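Local coordinates for SPCU (Pseudomonas aeruginosa, PDB 4AKX), which serves as the secretion chaperone of ExoU, the type III phospholipase toxin, binding it in a complex that probably keeps it ready for export, at residues Ser70-Val74 with Leu103-Glu109. Residues are numbered along the deposited sequence; the frame is centred on the assembly and turned at random.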
loop_
_atom_site.group_PDB
_atom_site.type_symbol
_atom_site.label_atom_id
_atom_site.label_comp_id
_atom_site.label_asym_id
_atom_site.label_seq_id
_atom_site.Cartn_x
_atom_site.Cartn_y
_atom_site.Cartn_z
ATOM N N SER A 70 5.620 2.836 14.037
ATOM C CA SER A 70 5.238 2.567 15.410
ATOM C C SER A 70 4.435 1.251 15.570
ATOM O O SER A 70 4.206 0.804 16.710
ATOM C CB SER A 70 4.420 3.725 15.947
ATOM O OG SER A 70 3.061 3.573 15.571
ATOM N N LEU A 71 3.995 0.649 14.451
ATOM C CA LEU A 71 3.193 -0.589 14.513
ATOM C C LEU A 71 3.977 -1.850 14.264
ATOM O O LEU A 71 3.393 -2.935 14.198
ATOM C CB LEU A 71 2.011 -0.552 13.554
ATOM C CG LEU A 71 0.966 0.522 13.832
ATOM C CD1 LEU A 71 -0.121 0.503 12.781
ATOM C CD2 LEU A 71 0.366 0.394 15.221
ATOM N N ALA A 72 5.291 -1.726 14.092
ATOM C CA ALA A 72 6.067 -2.900 13.715
ATOM C C ALA A 72 5.928 -4.007 14.781
ATOM O O ALA A 72 5.824 -3.708 15.970
ATOM C CB ALA A 72 7.512 -2.527 13.483
ATOM N N PRO A 73 5.912 -5.285 14.361
ATOM C CA PRO A 73 6.061 -5.759 12.988
ATOM C C PRO A 73 4.780 -5.954 12.181
ATOM O O PRO A 73 4.841 -6.563 11.115
ATOM C CB PRO A 73 6.725 -7.109 13.167
ATOM C CG PRO A 73 6.219 -7.586 14.479
ATOM C CD PRO A 73 6.160 -6.362 15.338
ATOM N N VAL A 74 3.644 -5.435 12.649
ATOM C CA VAL A 74 2.371 -5.591 11.916
ATOM C C VAL A 74 2.487 -5.031 10.510
ATOM O O VAL A 74 3.021 -3.927 10.326
ATOM C CB VAL A 74 1.254 -4.784 12.580
ATOM C CG1 VAL A 74 0.169 -4.452 11.564
ATOM C CG2 VAL A 74 0.701 -5.509 13.813
ATOM N N LEU A 103 1.531 -7.927 19.716
ATOM C CA LEU A 103 0.962 -8.059 18.381
ATOM C C LEU A 103 -0.493 -7.630 18.413
ATOM O O LEU A 103 -0.897 -6.714 17.710
ATOM C CB LEU A 103 1.069 -9.496 17.856
ATOM C CG LEU A 103 2.462 -10.040 17.531
ATOM C CD1 LEU A 103 2.414 -11.506 17.153
ATOM C CD2 LEU A 103 3.132 -9.223 16.431
ATOM N N HIS A 104 -1.273 -8.245 19.283
ATOM C CA HIS A 104 -2.686 -7.983 19.297
ATOM C C HIS A 104 -2.956 -6.505 19.399
ATOM O O HIS A 104 -3.716 -5.953 18.584
ATOM C CB HIS A 104 -3.348 -8.737 20.422
ATOM C CG HIS A 104 -4.834 -8.830 20.288
ATOM N ND1 HIS A 104 -5.580 -9.604 21.091
ATOM C CD2 HIS A 104 -5.720 -8.206 19.404
ATOM C CE1 HIS A 104 -6.881 -9.492 20.740
ATOM N NE2 HIS A 104 -6.964 -8.644 19.703
ATOM N N ASP A 105 -2.307 -5.831 20.362
ATOM C CA ASP A 105 -2.550 -4.395 20.585
ATOM C C ASP A 105 -2.169 -3.508 19.413
ATOM O O ASP A 105 -2.784 -2.454 19.184
ATOM C CB ASP A 105 -1.833 -3.898 21.831
ATOM C CG ASP A 105 -2.729 -3.907 23.050
ATOM O OD1 ASP A 105 -3.880 -4.409 22.951
ATOM O OD2 ASP A 105 -2.279 -3.424 24.112
ATOM N N ARG A 106 -1.128 -3.916 18.701
ATOM C CA ARG A 106 -0.642 -3.138 17.595
ATOM C C ARG A 106 -1.612 -3.278 16.458
ATOM O O ARG A 106 -1.911 -2.296 15.771
ATOM C CB ARG A 106 0.752 -3.587 17.197
ATOM C CG ARG A 106 1.835 -2.964 18.064
ATOM C CD ARG A 106 2.972 -3.929 18.298
ATOM N NE ARG A 106 4.071 -3.299 19.030
ATOM C CZ ARG A 106 5.268 -3.860 19.202
ATOM N NH1 ARG A 106 5.525 -5.064 18.693
ATOM N NH2 ARG A 106 6.215 -3.215 19.870
ATOM N N LEU A 107 -2.180 -4.478 16.311
ATOM C CA LEU A 107 -3.252 -4.682 15.359
ATOM C C LEU A 107 -4.473 -3.795 15.682
ATOM O O LEU A 107 -4.986 -3.118 14.805
ATOM C CB LEU A 107 -3.639 -6.161 15.246
ATOM C CG LEU A 107 -2.600 -7.196 14.798
ATOM C CD1 LEU A 107 -3.116 -8.613 14.981
ATOM C CD2 LEU A 107 -2.169 -7.005 13.356
ATOM N N ARG A 108 -4.909 -3.752 16.939
ATOM C CA ARG A 108 -6.079 -2.921 17.287
ATOM C C ARG A 108 -5.782 -1.418 17.098
ATOM O O ARG A 108 -6.627 -0.651 16.631
ATOM C CB ARG A 108 -6.598 -3.237 18.698
ATOM C CG ARG A 108 -6.743 -4.739 18.986
ATOM C CD ARG A 108 -6.826 -5.104 20.479
ATOM N NE ARG A 108 -7.797 -4.304 21.250
ATOM C CZ ARG A 108 -9.086 -4.606 21.380
ATOM N NH1 ARG A 108 -9.584 -5.699 20.799
ATOM N NH2 ARG A 108 -9.888 -3.809 22.074
ATOM N N GLU A 109 -4.547 -1.023 17.390
ATOM C CA GLU A 109 -4.126 0.362 17.227
ATOM C C GLU A 109 -4.144 0.735 15.751
ATOM O O GLU A 109 -4.594 1.830 15.376
ATOM C CB GLU A 109 -2.731 0.550 17.811
ATOM C CG GLU A 109 -2.226 1.980 17.792
ATOM C CD GLU A 109 -0.731 2.081 18.093
ATOM O OE1 GLU A 109 -0.204 1.225 18.855
ATOM O OE2 GLU A 109 -0.081 3.022 17.569
#
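This is loop-on-helix packing in the alpha/beta fold of a type III secretion chaperone: the loop S70-V74, which leads into strand 75-78, lies against helix 97-118, the long helix packed on the antiparallel sheet. The loop contains a type VIa turn, L71-A72-P73-V74, closed by V74 N to L71 O at 3.0 Å; its third position suits P73, since proline most readily accepts a cis peptide bond before it. The two CA traces come nearest at L71 and R106, 5.5 Å apart. V74 points its beta-branched side chain at the helix; CG2 meets L107 CD2 at 3.3 Å and R106 CB at 3.9 Å. Both V74 and L107 also touch L86 of strand 83-91, so this apolar pair extends the helix-sheet core to the loop. Beside it P73 CG packs on L103 CD2 at 4.0 Å. Buried L71 lays CD2 over the turn of helix between R106 O (3.6 Å) and E109 CD (3.5 Å). Polar groups edge the patch: E109 forms a salt bridge with R113, one turn further along the same helix, and R113 also hydrogen-bonds S70 OG, holding the loop directly. D105 and R108 turn elsewhere and pack on P29 and V32 of the ExoU chain. R106, long enough to reach along the loop, sets its guanidinium face over a carbonyl: NH1 lies 3.1 Å from A72 O, at an angle too poor for a hydrogen bond.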